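BtGH115A (Bacteroides thetaiotaomicron, PDB 5BY3) acts as a family GH115 4-O-methyl-alpha-glucuronidase with specificity for decorated arabinogalactans. Local coordinates at residues 28-33 with 66-71; 388-393 with 424-429; 595-600 with 615-620; 691-696 with 740-745. All blocks are in the same frame, centred on the assembly; numbering follows the deposited sequence.

Interaction 1 (28-33 with 66-71)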
loop_
_atom_site.group_PDB
_atom_site.type_symbol
_atom_site.label_atom_id
_atom_site.label_comp_id
_atom_site.label_asym_id
_atom_site.label_seq_id
_atom_site.Cartn_x
_atom_site.Cartn_y
_atom_site.Cartn_z
ATOM N N VAL A 28 7.820 -17.693 33.022
ATOM C CA VAL A 28 7.183 -18.728 32.218
ATOM C C VAL A 28 8.230 -19.492 31.426
ATOM O O VAL A 28 9.112 -18.866 30.829
ATOM C CB VAL A 28 6.086 -18.137 31.298
ATOM C CG1 VAL A 28 6.609 -16.968 30.467
ATOM C CG2 VAL A 28 5.471 -19.217 30.410
ATOM N N ALA A 29 8.130 -20.828 31.446
ATOM C CA ALA A 29 9.094 -21.704 30.737
ATOM C C ALA A 29 8.618 -22.045 29.322
ATOM O O ALA A 29 7.448 -22.444 29.092
ATOM C CB ALA A 29 9.369 -22.992 31.519
ATOM N N ILE A 30 9.540 -21.890 28.378
ATOM C CA ILE A 30 9.236 -22.110 26.991
ATOM C C ILE A 30 10.148 -23.191 26.398
ATOM O O ILE A 30 11.350 -23.058 26.437
ATOM C CB ILE A 30 9.242 -20.786 26.181
ATOM C CG1 ILE A 30 8.398 -19.687 26.909
ATOM C CG2 ILE A 30 8.712 -21.080 24.785
ATOM C CD1 ILE A 30 8.149 -18.370 26.169
ATOM N N ALA A 31 9.541 -24.256 25.867
ATOM C CA ALA A 31 10.233 -25.407 25.289
ATOM C C ALA A 31 10.417 -25.243 23.775
ATOM O O ALA A 31 9.437 -25.106 23.036
ATOM C CB ALA A 31 9.437 -26.661 25.592
ATOM N N CYS A 32 11.669 -25.247 23.318
ATOM C CA CYS A 32 11.994 -25.049 21.901
ATOM C C CYS A 32 13.339 -25.669 21.635
ATOM O O CYS A 32 14.325 -25.289 22.274
ATOM C CB CYS A 32 12.074 -23.560 21.547
ATOM S SG CYS A 32 12.649 -23.204 19.858
ATOM N N SER A 33 13.369 -26.600 20.683
ATOM C CA SER A 33 14.586 -27.297 20.299
ATOM C C SER A 33 15.574 -26.302 19.706
ATOM O O SER A 33 15.169 -25.336 19.043
ATOM C CB SER A 33 14.264 -28.419 19.310
ATOM O OG SER A 33 15.390 -28.751 18.519
ATOM N N GLY A 66 8.422 -27.178 29.373
ATOM C CA GLY A 66 7.751 -25.884 29.303
ATOM C C GLY A 66 6.259 -25.940 29.537
ATOM O O GLY A 66 5.634 -26.990 29.381
ATOM N N ASN A 67 5.699 -24.803 29.945
ATOM C CA ASN A 67 4.253 -24.570 29.861
ATOM C C ASN A 67 3.752 -24.051 28.492
ATOM O O ASN A 67 2.572 -24.197 28.186
ATOM C CB ASN A 67 3.752 -23.711 31.028
ATOM C CG ASN A 67 3.116 -24.549 32.121
ATOM O OD1 ASN A 67 1.995 -25.046 31.965
ATOM N ND2 ASN A 67 3.826 -24.711 33.237
ATOM N N ILE A 68 4.654 -23.452 27.703
ATOM C CA ILE A 68 4.444 -23.145 26.290
ATOM C C ILE A 68 5.465 -23.981 25.537
ATOM O O ILE A 68 6.667 -23.793 25.728
ATOM C CB ILE A 68 4.693 -21.650 25.913
ATOM C CG1 ILE A 68 3.756 -20.689 26.659
ATOM C CG2 ILE A 68 4.592 -21.441 24.401
ATOM C CD1 ILE A 68 4.128 -19.220 26.521
ATOM N N ILE A 69 4.979 -24.878 24.674
ATOM C CA ILE A 69 5.824 -25.730 23.831
ATOM C C ILE A 69 5.739 -25.216 22.382
ATOM O O ILE A 69 4.629 -24.948 21.885
ATOM C CB ILE A 69 5.347 -27.216 23.848
ATOM C CG1 ILE A 69 4.864 -27.707 25.244
ATOM C CG2 ILE A 69 6.383 -28.121 23.189
ATOM C CD1 ILE A 69 5.929 -28.160 26.242
ATOM N N VAL A 70 6.884 -25.089 21.699
ATOM C CA VAL A 70 6.885 -24.628 20.306
ATOM C C VAL A 70 7.774 -25.467 19.397
ATOM O O VAL A 70 8.903 -25.811 19.765
ATOM C CB VAL A 70 7.226 -23.113 20.146
ATOM C CG1 VAL A 70 6.672 -22.272 21.291
ATOM C CG2 VAL A 70 8.715 -22.872 20.022
ATOM N N GLY A 71 7.271 -25.766 18.198
ATOM C CA GLY A 71 8.107 -26.401 17.185
ATOM C C GLY A 71 7.496 -26.626 15.817
ATOM O O GLY A 71 6.265 -26.585 15.620
#
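Matching torsions set I30 and I68 side by side: in each, CG1 stands anti to the carbonyl carbon (chi1 -49° and -61°). Both chains then run on extended and point the same way, which brings I30 CD1 to 4.1 Å from I68 CD1. V28 slants across the end of the same I68 side chain, its CG2 touching CD1. Farther along this face, I30 CG2 meets CG1 of V70, and C32 CB lies 3.8 Å from V70 CG2. The other face of the sheet belongs to A31 and I69. The bend in I69 at chi2 (-82°) carries CD1 to 3.9 Å from A31 CB, a contact of two methyl groups.

Backbone bonds join the neighbouring parallel strands. A29 O accepts a straight bond from I68 N at 3.3 Å and a weak, strongly bent one from N67 N. A31 then uses both of its polar backbone atoms: A31 N donates to I68 O at 2.9 Å, and A31 O receives V70 N. I68 O has a further neighbour in I30 CA, which brings its hydrogen to the same oxygen. G66 passes so close to the partner strand that a CB there would lie 2.8 Å from A31 N.

Helix 38-55 covers I30 and V28 through L44 and L51, while L78 of helix 77-81 packs on A31 and I69, so each face of this strand pair meets a helix. Cohesion between the segments thus comes from peptide hydrogen bonding and apolar packing, largely of branched side chains; with no charged side chain involved, it would be expected to depend little on pH.

Interaction 2 (388-393 with 424-429)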
loop_
_atom_site.group_PDB
_atom_site.type_symbol
_atom_site.label_atom_id
_atom_site.label_comp_id
_atom_site.label_asym_id
_atom_site.label_seq_id
_atom_site.Cartn_x
_atom_site.Cartn_y
_atom_site.Cartn_z
ATOM N N ASN A 388 1.063 -15.452 -10.200
ATOM C CA ASN A 388 1.077 -14.028 -10.521
ATOM C C ASN A 388 1.151 -13.150 -9.288
ATOM O O ASN A 388 0.423 -13.386 -8.317
ATOM C CB ASN A 388 -0.131 -13.664 -11.381
ATOM C CG ASN A 388 -0.094 -14.332 -12.747
ATOM O OD1 ASN A 388 0.343 -13.728 -13.719
ATOM N ND2 ASN A 388 -0.543 -15.589 -12.819
ATOM N N GLY A 389 2.026 -12.143 -9.354
ATOM C CA GLY A 389 2.187 -11.157 -8.303
ATOM C C GLY A 389 1.686 -9.755 -8.652
ATOM O O GLY A 389 1.231 -9.496 -9.780
ATOM N N VAL A 390 1.761 -8.853 -7.669
ATOM C CA VAL A 390 1.446 -7.430 -7.858
ATOM C C VAL A 390 2.333 -6.533 -6.992
ATOM O O VAL A 390 2.610 -6.854 -5.818
ATOM C CB VAL A 390 -0.078 -7.102 -7.701
ATOM C CG1 VAL A 390 -0.579 -7.249 -6.265
ATOM C CG2 VAL A 390 -0.412 -5.727 -8.273
ATOM N N TYR A 391 2.796 -5.453 -7.628
ATOM C CA TYR A 391 3.545 -4.386 -7.038
ATOM C C TYR A 391 2.588 -3.198 -7.042
ATOM O O TYR A 391 2.211 -2.710 -8.116
ATOM C CB TYR A 391 4.794 -4.092 -7.871
ATOM C CG TYR A 391 5.549 -2.816 -7.514
ATOM C CD1 TYR A 391 5.782 -2.429 -6.157
ATOM C CD2 TYR A 391 6.069 -2.003 -8.525
ATOM C CE1 TYR A 391 6.496 -1.253 -5.850
ATOM C CE2 TYR A 391 6.782 -0.828 -8.219
ATOM C CZ TYR A 391 6.982 -0.450 -6.892
ATOM O OH TYR A 391 7.678 0.721 -6.628
ATOM N N TYR A 392 2.200 -2.767 -5.827
ATOM C CA TYR A 392 1.185 -1.739 -5.564
ATOM C C TYR A 392 1.804 -0.535 -4.851
ATOM O O TYR A 392 2.756 -0.707 -4.083
ATOM C CB TYR A 392 0.073 -2.327 -4.698
ATOM C CG TYR A 392 -1.279 -1.595 -4.740
ATOM C CD1 TYR A 392 -2.222 -1.885 -5.716
ATOM C CD2 TYR A 392 -1.621 -0.646 -3.774
ATOM C CE1 TYR A 392 -3.454 -1.240 -5.741
ATOM C CE2 TYR A 392 -2.847 -0.007 -3.788
ATOM C CZ TYR A 392 -3.759 -0.313 -4.778
ATOM O OH TYR A 392 -4.980 0.303 -4.810
ATOM N N HIS A 393 1.257 0.662 -5.096
ATOM C CA HIS A 393 1.769 1.903 -4.516
ATOM C C HIS A 393 0.806 2.542 -3.534
ATOM O O HIS A 393 -0.340 2.793 -3.893
ATOM C CB HIS A 393 2.070 2.946 -5.607
ATOM C CG HIS A 393 3.326 2.693 -6.372
ATOM N ND1 HIS A 393 3.402 1.769 -7.397
ATOM C CD2 HIS A 393 4.550 3.260 -6.284
ATOM C CE1 HIS A 393 4.623 1.775 -7.902
ATOM N NE2 HIS A 393 5.339 2.672 -7.246
ATOM N N GLN A 424 -8.908 -12.342 -9.383
ATOM C CA GLN A 424 -8.383 -12.556 -10.720
ATOM C C GLN A 424 -7.111 -13.405 -10.732
ATOM O O GLN A 424 -6.457 -13.505 -11.751
ATOM C CB GLN A 424 -8.179 -11.233 -11.473
ATOM C CG GLN A 424 -9.456 -10.419 -11.727
ATOM C CD GLN A 424 -10.512 -11.141 -12.551
ATOM O OE1 GLN A 424 -11.701 -11.149 -12.207
ATOM N NE2 GLN A 424 -10.085 -11.755 -13.636
ATOM N N GLY A 425 -6.769 -14.031 -9.614
ATOM C CA GLY A 425 -5.680 -14.992 -9.617
ATOM C C GLY A 425 -4.282 -14.454 -9.351
ATOM O O GLY A 425 -3.310 -15.191 -9.536
ATOM N N ILE A 426 -4.166 -13.193 -8.903
ATOM C CA ILE A 426 -2.860 -12.672 -8.432
ATOM C C ILE A 426 -2.696 -13.100 -6.956
ATOM O O ILE A 426 -3.183 -12.412 -6.049
ATOM C CB ILE A 426 -2.729 -11.146 -8.623
ATOM C CG1 ILE A 426 -2.908 -10.787 -10.098
ATOM C CG2 ILE A 426 -1.409 -10.635 -8.052
ATOM C CD1 ILE A 426 -2.906 -9.308 -10.462
ATOM N N GLN A 427 -2.032 -14.239 -6.730
ATOM C CA GLN A 427 -2.018 -14.891 -5.409
ATOM C C GLN A 427 -0.637 -15.321 -4.910
ATOM O O GLN A 427 -0.489 -15.914 -3.822
ATOM C CB GLN A 427 -2.930 -16.117 -5.405
ATOM C CG GLN A 427 -4.356 -15.897 -5.887
ATOM C CD GLN A 427 -5.273 -17.095 -5.627
ATOM O OE1 GLN A 427 -4.859 -18.139 -5.103
ATOM N NE2 GLN A 427 -6.531 -16.940 -5.987
ATOM N N LYS A 428 0.383 -15.056 -5.698
ATOM C CA LYS A 428 1.683 -15.560 -5.337
ATOM C C LYS A 428 2.458 -14.530 -4.483
ATOM O O LYS A 428 3.098 -14.886 -3.473
ATOM C CB LYS A 428 2.440 -15.957 -6.625
ATOM C CG LYS A 428 3.779 -16.636 -6.431
ATOM C CD LYS A 428 3.659 -18.080 -5.967
ATOM C CE LYS A 428 5.033 -18.726 -6.092
ATOM N NZ LYS A 428 4.953 -20.210 -6.234
HETATM N N MSE A 429 2.384 -13.263 -4.880
HETATM C CA MSE A 429 3.327 -12.281 -4.416
HETATM C C MSE A 429 2.717 -10.905 -4.464
HETATM O O MSE A 429 2.335 -10.407 -5.538
HETATM C CB MSE A 429 4.557 -12.370 -5.321
HETATM C CG MSE A 429 5.873 -11.957 -4.683
HETATM SE SE MSE A 429 7.416 -12.173 -5.908
HETATM C CE MSE A 429 7.391 -14.157 -5.953
#
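I426 lays its CG2 methyl against the peptide between G389 and V390, with CG2 3.3 Å from G389 C. Because CG2 is anti to the backbone N (chi1 -58° for CG1), this branch faces the strand and also meets the flank of V390, whose CB is 3.8 Å away; the two side chains cross at about a right angle. The other branch reaches back, I426 CG1 approaching N388 CB at 4.2 Å. An alanine in place of I426 would probably open a gap over the G389 peptide and deprive V390 of this apolar neighbour.

The polar link beside this packing is made by the main chain. K428 N donates to N388 O at 3.1 Å in a nearly straight bond (168°), the donor standing well above the carbonyl plane. K428 CB closes over the same oxygen at 3.7 Å, but the lysine then bends at chi2, and its NZ pairs with E161. V390 N also bonds to M429 O, whose position is less certain. The amide of N388 serves other neighbours: OD1 accepts from W365 NE1, and ND2 donates to E381 O.

G425, with positive phi, is the C-prime residue of the Schellman motif that ends helix 411-423, and the chain turns there toward strand 429-433. That strand and 388-393 are parallel neighbours in the eight-stranded parallel sheet, and helix 411-423 makes the beta-alpha-beta crossover between them, as expected in a TIM barrel. M418 of this helix packs on V390 from the outer layer, while strand 362-366 flanks 388-393 and receives selenomethionine M429 on T362 and M364.

Interaction 3 (595-600 with 615-620)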
loop_
_atom_site.group_PDB
_atom_site.type_symbol
_atom_site.label_atom_id
_atom_site.label_comp_id
_atom_site.label_asym_id
_atom_site.label_seq_id
_atom_site.Cartn_x
_atom_site.Cartn_y
_atom_site.Cartn_z
ATOM N N SER A 595 1.209 26.720 10.526
ATOM C CA SER A 595 0.636 25.661 11.348
ATOM C C SER A 595 1.154 24.229 10.987
ATOM O O SER A 595 1.485 23.439 11.888
ATOM C CB SER A 595 -0.887 25.786 11.363
ATOM O OG SER A 595 -1.434 24.706 12.083
ATOM N N ILE A 596 1.283 23.941 9.687
ATOM C CA ILE A 596 1.895 22.697 9.156
ATOM C C ILE A 596 3.309 22.540 9.728
ATOM O O ILE A 596 3.676 21.473 10.184
ATOM C CB ILE A 596 1.951 22.718 7.596
ATOM C CG1 ILE A 596 0.565 22.835 6.989
ATOM C CG2 ILE A 596 2.605 21.468 7.048
ATOM C CD1 ILE A 596 0.539 23.472 5.601
ATOM N N ALA A 597 4.085 23.634 9.691
ATOM C CA ALA A 597 5.424 23.719 10.278
ATOM C C ALA A 597 5.427 23.262 11.723
ATOM O O ALA A 597 6.180 22.354 12.089
ATOM C CB ALA A 597 5.917 25.153 10.200
ATOM N N ALA A 598 4.557 23.898 12.520
ATOM C CA ALA A 598 4.385 23.617 13.948
ATOM C C ALA A 598 4.022 22.155 14.187
ATOM O O ALA A 598 4.673 21.488 14.999
ATOM C CB ALA A 598 3.349 24.562 14.576
ATOM N N LEU A 599 3.012 21.655 13.456
ATOM C CA LEU A 599 2.639 20.237 13.513
ATOM C C LEU A 599 3.847 19.319 13.189
ATOM O O LEU A 599 4.032 18.306 13.846
ATOM C CB LEU A 599 1.445 19.959 12.592
ATOM C CG LEU A 599 0.115 20.597 13.050
ATOM C CD1 LEU A 599 -0.948 20.622 11.961
ATOM C CD2 LEU A 599 -0.440 19.860 14.227
ATOM N N THR A 600 4.693 19.714 12.230
ATOM C CA THR A 600 5.831 18.896 11.829
ATOM C C THR A 600 6.961 18.940 12.872
ATOM O O THR A 600 7.673 17.907 13.080
ATOM C CB THR A 600 6.332 19.305 10.435
ATOM O OG1 THR A 600 5.216 19.349 9.564
ATOM C CG2 THR A 600 7.382 18.331 9.879
HETATM N N MSE A 615 9.826 13.106 9.420
HETATM C CA MSE A 615 8.749 13.891 8.791
HETATM C C MSE A 615 9.229 15.176 8.212
HETATM O O MSE A 615 9.782 16.035 8.919
HETATM C CB MSE A 615 7.599 14.200 9.725
HETATM C CG MSE A 615 6.420 14.876 9.002
HETATM SE SE MSE A 615 5.663 13.746 7.568
HETATM C CE MSE A 615 4.949 12.337 8.755
ATOM N N ASP A 616 8.987 15.316 6.912
ATOM C CA ASP A 616 9.430 16.480 6.167
ATOM C C ASP A 616 8.218 16.971 5.410
ATOM O O ASP A 616 7.699 16.259 4.551
ATOM C CB ASP A 616 10.571 16.093 5.217
ATOM C CG ASP A 616 11.126 17.259 4.447
ATOM O OD1 ASP A 616 10.420 18.272 4.294
ATOM O OD2 ASP A 616 12.288 17.167 3.957
ATOM N N PHE A 617 7.749 18.169 5.736
ATOM C CA PHE A 617 6.544 18.659 5.103
ATOM C C PHE A 617 6.770 19.256 3.695
ATOM O O PHE A 617 5.809 19.691 3.041
ATOM C CB PHE A 617 5.720 19.549 6.068
ATOM C CG PHE A 617 6.255 20.967 6.291
ATOM C CD1 PHE A 617 7.149 21.247 7.339
ATOM C CD2 PHE A 617 5.779 22.042 5.522
ATOM C CE1 PHE A 617 7.604 22.553 7.575
ATOM C CE2 PHE A 617 6.222 23.352 5.773
ATOM C CZ PHE A 617 7.140 23.611 6.795
ATOM N N LYS A 618 8.041 19.264 3.250
ATOM C CA LYS A 618 8.454 19.723 1.901
ATOM C C LYS A 618 9.224 18.654 1.110
ATOM O O LYS A 618 10.229 18.991 0.473
ATOM C CB LYS A 618 9.283 21.027 1.951
ATOM C CG LYS A 618 8.875 21.996 3.063
ATOM C CD LYS A 618 9.582 23.350 2.965
ATOM C CE LYS A 618 8.752 24.340 2.158
ATOM N NZ LYS A 618 9.415 25.658 2.141
ATOM N N PRO A 619 8.738 17.373 1.104
ATOM C CA PRO A 619 9.500 16.307 0.418
ATOM C C PRO A 619 9.755 16.659 -1.040
ATOM O O PRO A 619 8.858 17.136 -1.733
ATOM C CB PRO A 619 8.569 15.095 0.509
ATOM C CG PRO A 619 7.194 15.665 0.675
ATOM C CD PRO A 619 7.390 16.893 1.493
ATOM N N ARG A 620 11.002 16.483 -1.455
ATOM C CA ARG A 620 11.488 16.840 -2.778
ATOM C C ARG A 620 11.354 18.351 -3.135
ATOM O O ARG A 620 11.525 18.721 -4.278
ATOM C CB ARG A 620 10.846 15.899 -3.815
ATOM C CG ARG A 620 11.718 15.536 -5.007
ATOM C CD ARG A 620 10.955 14.659 -5.992
ATOM N NE ARG A 620 11.147 15.157 -7.342
ATOM C CZ ARG A 620 10.210 15.227 -8.275
ATOM N NH1 ARG A 620 8.981 14.809 -8.055
ATOM N NH2 ARG A 620 10.521 15.695 -9.464
#
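F617 presses its ring onto the turn of helix formed by I596, A597 and T600, and this is the tight part of the contact. I596 CG2 comes obliquely to F617 CD2 at 3.6 Å, and T600 OG1 lies obliquely 3.5 Å from F617 CD1. A597 N stands over one ring face, offset toward the rim, with A597 CA 3.7 Å from F617 CE1. F617 CG sits between its backbone N and carbonyl carbon (chi1 76°), which places CG beside I596 CG2. An alanine at F617 would probably open a gap against I596 CG2 and A597, where the ring now packs.

T600 OG1 is itself held: it donates to I596 O at 2.7 Å, from the face of that carbonyl opposite to T600 N, and also bonds Y561 OH. The other branch of T600, CG2, meets CG of selenomethionine M615 at 3.7 Å, the two side chains crossing at about a right angle. The bent M615 side chain leads away to W405 and lies about 6 Å from the bound nickel ion.

The looser side begins at the other face of the ring, where K618 CG lies 3.9 Å above the plane, near the rim. D616 and K618 are partly exposed and make no contact with 595-600; D616 OD1 accepts K618 N at 2.8 Å, forming an Asx turn, and K618 NZ reaches Y593 OH, earlier on the same helix. Farther along the loop, R620 forms salt bridges with D402 and E506.

Helix 587-603 carries this face beside helix 552-580, whose Y561 touches M615 and whose M569 and Q568 pack on I596.

Interaction 4 (691-696 with 740-745). With SO4 (sulfate ion), chain B.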
loop_
_atom_site.group_PDB
_atom_site.type_symbol
_atom_site.label_atom_id
_atom_site.label_comp_id
_atom_site.label_asym_id
_atom_site.label_seq_id
_atom_site.Cartn_x
_atom_site.Cartn_y
_atom_site.Cartn_z
ATOM N N GLU A 691 -27.398 17.635 -20.725
ATOM C CA GLU A 691 -25.977 17.259 -20.615
ATOM C C GLU A 691 -25.810 16.186 -19.554
ATOM O O GLU A 691 -25.957 16.451 -18.374
ATOM C CB GLU A 691 -25.082 18.477 -20.307
ATOM C CG GLU A 691 -23.585 18.242 -20.549
ATOM C CD GLU A 691 -22.689 19.211 -19.782
ATOM O OE1 GLU A 691 -22.601 20.400 -20.151
ATOM O OE2 GLU A 691 -22.065 18.781 -18.795
ATOM N N VAL A 692 -25.500 14.972 -19.966
ATOM C CA VAL A 692 -25.301 13.890 -18.996
ATOM C C VAL A 692 -23.837 13.770 -18.614
ATOM O O VAL A 692 -23.001 13.557 -19.476
ATOM C CB VAL A 692 -25.873 12.555 -19.521
ATOM C CG1 VAL A 692 -25.729 11.444 -18.475
ATOM C CG2 VAL A 692 -27.327 12.765 -19.908
ATOM N N ASP A 693 -23.560 13.891 -17.313
ATOM C CA ASP A 693 -22.212 13.977 -16.723
ATOM C C ASP A 693 -22.042 12.743 -15.847
ATOM O O ASP A 693 -22.662 12.624 -14.806
ATOM C CB ASP A 693 -22.143 15.269 -15.899
ATOM C CG ASP A 693 -20.734 15.616 -15.405
ATOM O OD1 ASP A 693 -19.819 14.771 -15.517
ATOM O OD2 ASP A 693 -20.564 16.743 -14.854
ATOM N N ILE A 694 -21.233 11.810 -16.305
ATOM C CA ILE A 694 -21.095 10.494 -15.683
ATOM C C ILE A 694 -19.685 10.371 -15.108
ATOM O O ILE A 694 -18.696 10.630 -15.804
ATOM C CB ILE A 694 -21.356 9.346 -16.688
ATOM C CG1 ILE A 694 -22.744 9.486 -17.300
ATOM C CG2 ILE A 694 -21.233 7.984 -16.016
ATOM C CD1 ILE A 694 -22.966 8.601 -18.506
ATOM N N ARG A 695 -19.610 10.004 -13.835
ATOM C CA ARG A 695 -18.363 9.952 -13.119
ATOM C C ARG A 695 -18.158 8.495 -12.700
ATOM O O ARG A 695 -19.060 7.852 -12.129
ATOM C CB ARG A 695 -18.433 10.821 -11.873
ATOM C CG ARG A 695 -18.367 12.355 -11.935
ATOM C CD ARG A 695 -17.844 13.019 -13.189
ATOM N NE ARG A 695 -18.151 14.466 -13.226
ATOM C CZ ARG A 695 -17.624 15.411 -12.431
ATOM N NH1 ARG A 695 -16.755 15.109 -11.462
ATOM N NH2 ARG A 695 -17.981 16.686 -12.595
ATOM N N LEU A 696 -16.976 7.965 -13.002
ATOM C CA LEU A 696 -16.670 6.569 -12.759
ATOM C C LEU A 696 -15.317 6.458 -12.091
ATOM O O LEU A 696 -14.511 7.385 -12.125
ATOM C CB LEU A 696 -16.673 5.748 -14.054
ATOM C CG LEU A 696 -17.866 5.860 -14.999
ATOM C CD1 LEU A 696 -17.466 6.685 -16.225
ATOM C CD2 LEU A 696 -18.300 4.452 -15.377
ATOM N N GLN A 740 -11.453 10.334 -10.625
ATOM C CA GLN A 740 -12.627 10.018 -11.439
ATOM C C GLN A 740 -12.284 10.112 -12.906
ATOM O O GLN A 740 -11.648 11.105 -13.335
ATOM C CB GLN A 740 -13.795 10.981 -11.185
ATOM C CG GLN A 740 -14.390 10.976 -9.796
ATOM C CD GLN A 740 -15.608 11.837 -9.692
ATOM O OE1 GLN A 740 -15.636 12.950 -10.197
ATOM N NE2 GLN A 740 -16.636 11.321 -9.053
ATOM N N ALA A 741 -12.715 9.094 -13.664
ATOM C CA ALA A 741 -12.942 9.243 -15.113
ATOM C C ALA A 741 -14.238 10.007 -15.265
ATOM O O ALA A 741 -15.133 9.888 -14.419
ATOM C CB ALA A 741 -13.037 7.905 -15.818
ATOM N N ILE A 742 -14.317 10.809 -16.326
ATOM C CA ILE A 742 -15.385 11.754 -16.531
ATOM C C ILE A 742 -15.836 11.649 -17.984
ATOM O O ILE A 742 -15.015 11.836 -18.894
ATOM C CB ILE A 742 -14.948 13.212 -16.281
ATOM C CG1 ILE A 742 -14.546 13.450 -14.813
ATOM C CG2 ILE A 742 -16.048 14.198 -16.752
ATOM C CD1 ILE A 742 -14.230 14.922 -14.470
ATOM N N ARG A 743 -17.135 11.367 -18.194
ATOM C CA ARG A 743 -17.739 11.349 -19.535
ATOM C C ARG A 743 -18.993 12.207 -19.572
ATOM O O ARG A 743 -19.987 11.928 -18.883
ATOM C CB ARG A 743 -18.025 9.917 -20.023
ATOM C CG ARG A 743 -16.793 9.118 -20.367
ATOM C CD ARG A 743 -16.183 9.570 -21.705
ATOM N NE ARG A 743 -14.917 8.858 -21.994
ATOM C CZ ARG A 743 -13.687 9.292 -21.678
ATOM N NH1 ARG A 743 -13.498 10.445 -21.055
ATOM N NH2 ARG A 743 -12.632 8.540 -21.963
ATOM N N LYS A 744 -18.914 13.264 -20.368
ATOM C CA LYS A 744 -20.050 14.109 -20.674
ATOM C C LYS A 744 -20.679 13.702 -21.999
ATOM O O LYS A 744 -19.985 13.359 -22.972
ATOM C CB LYS A 744 -19.624 15.566 -20.722
ATOM C CG LYS A 744 -19.128 16.063 -19.376
ATOM C CD LYS A 744 -18.938 17.575 -19.353
ATOM C CE LYS A 744 -18.887 18.106 -17.925
ATOM N NZ LYS A 744 -17.715 17.585 -17.185
ATOM N N ILE A 745 -22.005 13.716 -22.021
ATOM C CA ILE A 745 -22.750 13.503 -23.257
ATOM C C ILE A 745 -23.940 14.453 -23.344
ATOM O O ILE A 745 -24.610 14.748 -22.346
ATOM C CB ILE A 745 -23.133 12.011 -23.469
ATOM C CG1 ILE A 745 -23.558 11.767 -24.910
ATOM C CG2 ILE A 745 -24.217 11.560 -22.503
ATOM C CD1 ILE A 745 -23.362 10.333 -25.355
HETATM S S SO4 B . -15.589 19.184 -10.465
HETATM O O1 SO4 B . -16.236 18.252 -11.425
HETATM O O2 SO4 B . -15.317 20.498 -11.110
HETATM O O3 SO4 B . -16.470 19.374 -9.287
HETATM O O4 SO4 B . -14.290 18.610 -10.054
#
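R695 and I742 run side by side and point the same way, I742 CG1 lying 3.7 Å from R695 CD. The isoleucine's CD1 covers one guanidinium face toward its rim, while polar partners gather at the guanidinium edge. Q740 OE1 receives R695 NH1 at 2.7 Å, the hydrogen bond lying in both the carbonyl and guanidinium planes, although the amide and guanidinium groups are turned 76° apart. D693 OD1 takes R695 NE at 2.9 Å in a salt bridge, NE approaching from above the carboxylate plane. A bound sulfate, probably from the crystallisation liquor, accepts R695 NH2 at 2.6 Å through O1. An almost eclipsed chi2 (-17°) puts R695 CD where it meets I742, probably at some cost in torsional strain.

D693 also lies alongside K744, and its OD2 forms a long salt bridge with K744 NZ at 3.8 Å. One carboxylate thus faces two cationic groups, an arrangement likely to stabilise its negative charge. K744 slants across E691, its CE 3.4 Å from E691 OE2, while E691 OE1 pairs with R641. Q740 NE2 is held by D769 and Q770, which should help fix the amide's rotation.

On the other face are V692, I694 and L696, joined there by I745, R743 and A741 from the neighbouring strand; V692 CB meets I745 CG2 at 3.6 Å. Hydrogen-bonded pairs V692-I745, I694-R743 and L696-A741 are separated by the non-hydrogen-bonded pairs D693-K744 and R695-I742. F709 and V711 of another antiparallel sheet pack on I694. This layering of two antiparallel sheets is consistent with the beta-sandwich of galactose-binding-like domains, to whose clan the GH115 C-terminal family belongs.

Following the chain from the N terminus, the four contacts come in series: each closes before the next opens, so none nests within or crosses another. Interaction 1 joins neighbouring strands of the N-terminal mixed sheet, closing a loop that holds helix 38-55 and strand 59-62. Interaction 2 closes one beta-alpha-beta step of the barrel around helix 411-423. Interaction 3 folds the loop after helix 587-603 back onto that helix, with nearest atoms about 12 Å from interaction 2. Interaction 4 pairs two strands of the C-terminal domain across an excursion containing strands 708-713 and 719-722 and helix 730-738. Interactions 1 and 4 lie on opposite sides of the chain's centre, their own centres about 62 Å apart.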